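Local structure of penaeus monodon metallodensovirus major capsid protein (Penaeus monodon metallodensovirus, 6WH7) at residues V334-E338 and S339-N343. The protein forms the icosahedral capsid of a shrimp densovirus as its major coat protein, sixty copies building the shell that probably encloses the viral genome. Residues are numbered along the deposited sequence; the frame is centred on the assembly and turned at random.
Sequences VSITE and SKINN
With Ser335 OG trans to its own backbone N (chi1 180°) and Asn342 CG swung beside its own N, the hydroxyl and the amide meet across the mouth of a tight beta hairpin. The Asn342 ND2 to Ser335 OG hydrogen bond measures 3.0 Å; it is somewhat bent, and the oxygen lies a little out of the amide plane. The side chains of Thr337 and Asn342 cross at about a right angle, with Asn342 OD1 against Thr337 CG2. Asn342 has near-helical backbone angles (phi/psi -77/-46°), consistent with its CB being directed at 335-337 rather than to one face of the sheet.

The ladder itself is short. Asn342 N donates to Ser335 O at 2.8 Å, almost straight. Thr337 and Lys340 bond reciprocally, Thr337 N to Lys340 O at 3.1 Å and Lys340 N to Thr337 O at 2.9 Å, the latter closing a type II' turn in which Glu338 takes the positive phi. On the other face, Ile336 CD1 packs on Ile341 CG1 at 3.4 Å, within a non-hydrogen-bonded pair; Ile341 also touches Trp178 and Tyr188. Strand 169-179 completes this three-stranded antiparallel sheet beside strand 340-345.

Glu338 OE1 and Lys340 NZ, 6.5 Å apart at the exposed turn, form no salt bridge. Between its two arms the hairpin thus relies on backbone bonds, one neutral hydroxyl–amide bond and an isoleucine pair, with charge attraction contributing probably little.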
ATOM      1  N   VAL A 334     -38.329  41.743 -87.709  1.00 16.81           N
ATOM      2  CA  VAL A 334     -37.330  41.811 -88.756  1.00 16.81           C
ATOM      3  C   VAL A 334     -37.940  42.554 -89.932  1.00 16.81           C
ATOM      4  O   VAL A 334     -39.149  42.485 -90.180  1.00 16.81           O
ATOM      5  CB  VAL A 334     -36.853  40.406 -89.158  1.00 16.40           C
ATOM      6  CG1 VAL A 334     -36.322  39.688 -87.960  1.00 16.40           C
ATOM      7  CG2 VAL A 334     -37.970  39.619 -89.750  1.00 16.40           C
ATOM      8  N   SER A 335     -37.114  43.299 -90.649  1.00 19.25           N
ATOM      9  CA  SER A 335     -37.627  44.076 -91.764  1.00 19.25           C
ATOM     10  C   SER A 335     -37.846  43.138 -92.941  1.00 19.25           C
ATOM     11  O   SER A 335     -36.895  42.554 -93.464  1.00 19.25           O
ATOM     12  CB  SER A 335     -36.658  45.196 -92.121  1.00 19.67           C
ATOM     13  OG  SER A 335     -37.141  45.953 -93.212  1.00 19.67           O
ATOM     14  N   ILE A 336     -39.099  43.004 -93.359  1.00 22.05           N
ATOM     15  CA  ILE A 336     -39.497  42.087 -94.416  1.00 22.05           C
ATOM     16  C   ILE A 336     -40.297  42.871 -95.437  1.00 22.05           C
ATOM     17  O   ILE A 336     -41.262  43.553 -95.081  1.00 22.05           O
ATOM     18  CB  ILE A 336     -40.354  40.922 -93.888  1.00 20.39           C
ATOM     19  CG1 ILE A 336     -39.640  40.150 -92.794  1.00 20.39           C
ATOM     20  CG2 ILE A 336     -40.688  39.971 -95.007  1.00 20.39           C
ATOM     21  CD1 ILE A 336     -38.438  39.491 -93.258  1.00 20.39           C
ATOM     22  N   THR A 337     -39.903  42.779 -96.696  1.00 24.61           N
ATOM     23  CA  THR A 337     -40.775  43.149 -97.795  1.00 24.61           C
ATOM     24  C   THR A 337     -40.894  41.940 -98.704  1.00 24.61           C
ATOM     25  O   THR A 337     -39.904  41.255 -98.975  1.00 24.61           O
ATOM     26  CB  THR A 337     -40.273  44.381 -98.561  1.00 25.39           C
ATOM     27  OG1 THR A 337     -41.282  44.806 -99.482  1.00 25.39           O
ATOM     28  CG2 THR A 337     -39.007  44.083 -99.333  1.00 25.39           C
ATOM     29  N   GLU A 338     -42.118  41.656 -99.133  1.00 27.08           N
ATOM     30  CA  GLU A 338     -42.431  40.407 -99.821  1.00 27.08           C
ATOM     31  C   GLU A 338     -41.998  39.283 -98.882  1.00 27.08           C
ATOM     32  O   GLU A 338     -42.324  39.337 -97.686  1.00 27.08           O
ATOM     33  CB  GLU A 338     -41.789  40.407-101.197  1.00 31.22           C
ATOM     34  CG  GLU A 338     -42.328  41.492-102.100  1.00 31.22           C
ATOM     35  CD  GLU A 338     -43.823  41.379-102.294  1.00 31.22           C
ATOM     36  OE1 GLU A 338     -44.319  40.242-102.438  1.00 31.22           O
ATOM     37  OE2 GLU A 338     -44.506  42.425-102.291  1.00 31.22           O
ATOM     38  N   SER A 339     -41.294  38.265 -99.359  1.00 24.71           N
ATOM     39  CA  SER A 339     -40.752  37.206 -98.522  1.00 24.71           C
ATOM     40  C   SER A 339     -39.300  37.448 -98.138  1.00 24.71           C
ATOM     41  O   SER A 339     -38.658  36.550 -97.593  1.00 24.71           O
ATOM     42  CB  SER A 339     -40.887  35.861 -99.235  1.00 26.51           C
ATOM     43  OG  SER A 339     -40.274  34.819 -98.497  1.00 26.51           O
ATOM     44  N   LYS A 340     -38.754  38.613 -98.454  1.00 22.39           N
ATOM     45  CA  LYS A 340     -37.317  38.834 -98.446  1.00 22.39           C
ATOM     46  C   LYS A 340     -36.928  39.737 -97.286  1.00 22.39           C
ATOM     47  O   LYS A 340     -37.545  40.783 -97.075  1.00 22.39           O
ATOM     48  CB  LYS A 340     -36.895  39.432 -99.784  1.00 23.90           C
ATOM     49  CG  LYS A 340     -37.172  38.477-100.923  1.00 23.90           C
ATOM     50  CD  LYS A 340     -36.916  39.075-102.281  1.00 23.90           C
ATOM     51  CE  LYS A 340     -37.061  38.018-103.361  1.00 23.90           C
ATOM     52  NZ  LYS A 340     -38.484  37.630-103.560  1.00 23.90           N
ATOM     53  N   ILE A 341     -35.910  39.326 -96.539  1.00 19.83           N
ATOM     54  CA  ILE A 341     -35.429  40.091 -95.393  1.00 19.83           C
ATOM     55  C   ILE A 341     -34.621  41.277 -95.901  1.00 19.83           C
ATOM     56  O   ILE A 341     -33.667  41.109 -96.665  1.00 19.83           O
ATOM     57  CB  ILE A 341     -34.586  39.217 -94.459  1.00 18.56           C
ATOM     58  CG1 ILE A 341     -35.410  38.063 -93.908  1.00 18.56           C
ATOM     59  CG2 ILE A 341     -34.057  40.039 -93.318  1.00 18.56           C
ATOM     60  CD1 ILE A 341     -34.610  37.069 -93.142  1.00 18.56           C
ATOM     61  N   ASN A 342     -35.000  42.478 -95.474  1.00 19.39           N
ATOM     62  CA  ASN A 342     -34.319  43.683 -95.930  1.00 19.39           C
ATOM     63  C   ASN A 342     -32.984  43.859 -95.231  1.00 19.39           C
ATOM     64  O   ASN A 342     -31.973  44.165 -95.868  1.00 19.39           O
ATOM     65  CB  ASN A 342     -35.208  44.896 -95.691  1.00 20.82           C
ATOM     66  CG  ASN A 342     -36.407  44.903 -96.583  1.00 20.82           C
ATOM     67  OD1 ASN A 342     -36.386  44.314 -97.658  1.00 20.82           O
ATOM     68  ND2 ASN A 342     -37.472  45.550 -96.142  1.00 20.82           N
ATOM     69  N   ASN A 343     -32.970  43.684 -93.918  1.00 17.60           N
ATOM     70  CA  ASN A 343     -31.752  43.776 -93.138  1.00 17.60           C
ATOM     71  C   ASN A 343     -31.974  43.018 -91.845  1.00 17.60           C
ATOM     72  O   ASN A 343     -33.110  42.729 -91.466  1.00 17.60           O
ATOM     73  CB  ASN A 343     -31.356  45.237 -92.891  1.00 18.18           C
ATOM     74  CG  ASN A 343     -32.428  46.030 -92.175  1.00 18.18           C
ATOM     75  OD1 ASN A 343     -33.062  45.555 -91.241  1.00 18.18           O
ATOM     76  ND2 ASN A 343     -32.668  47.240 -92.650  1.00 18.18           N
TER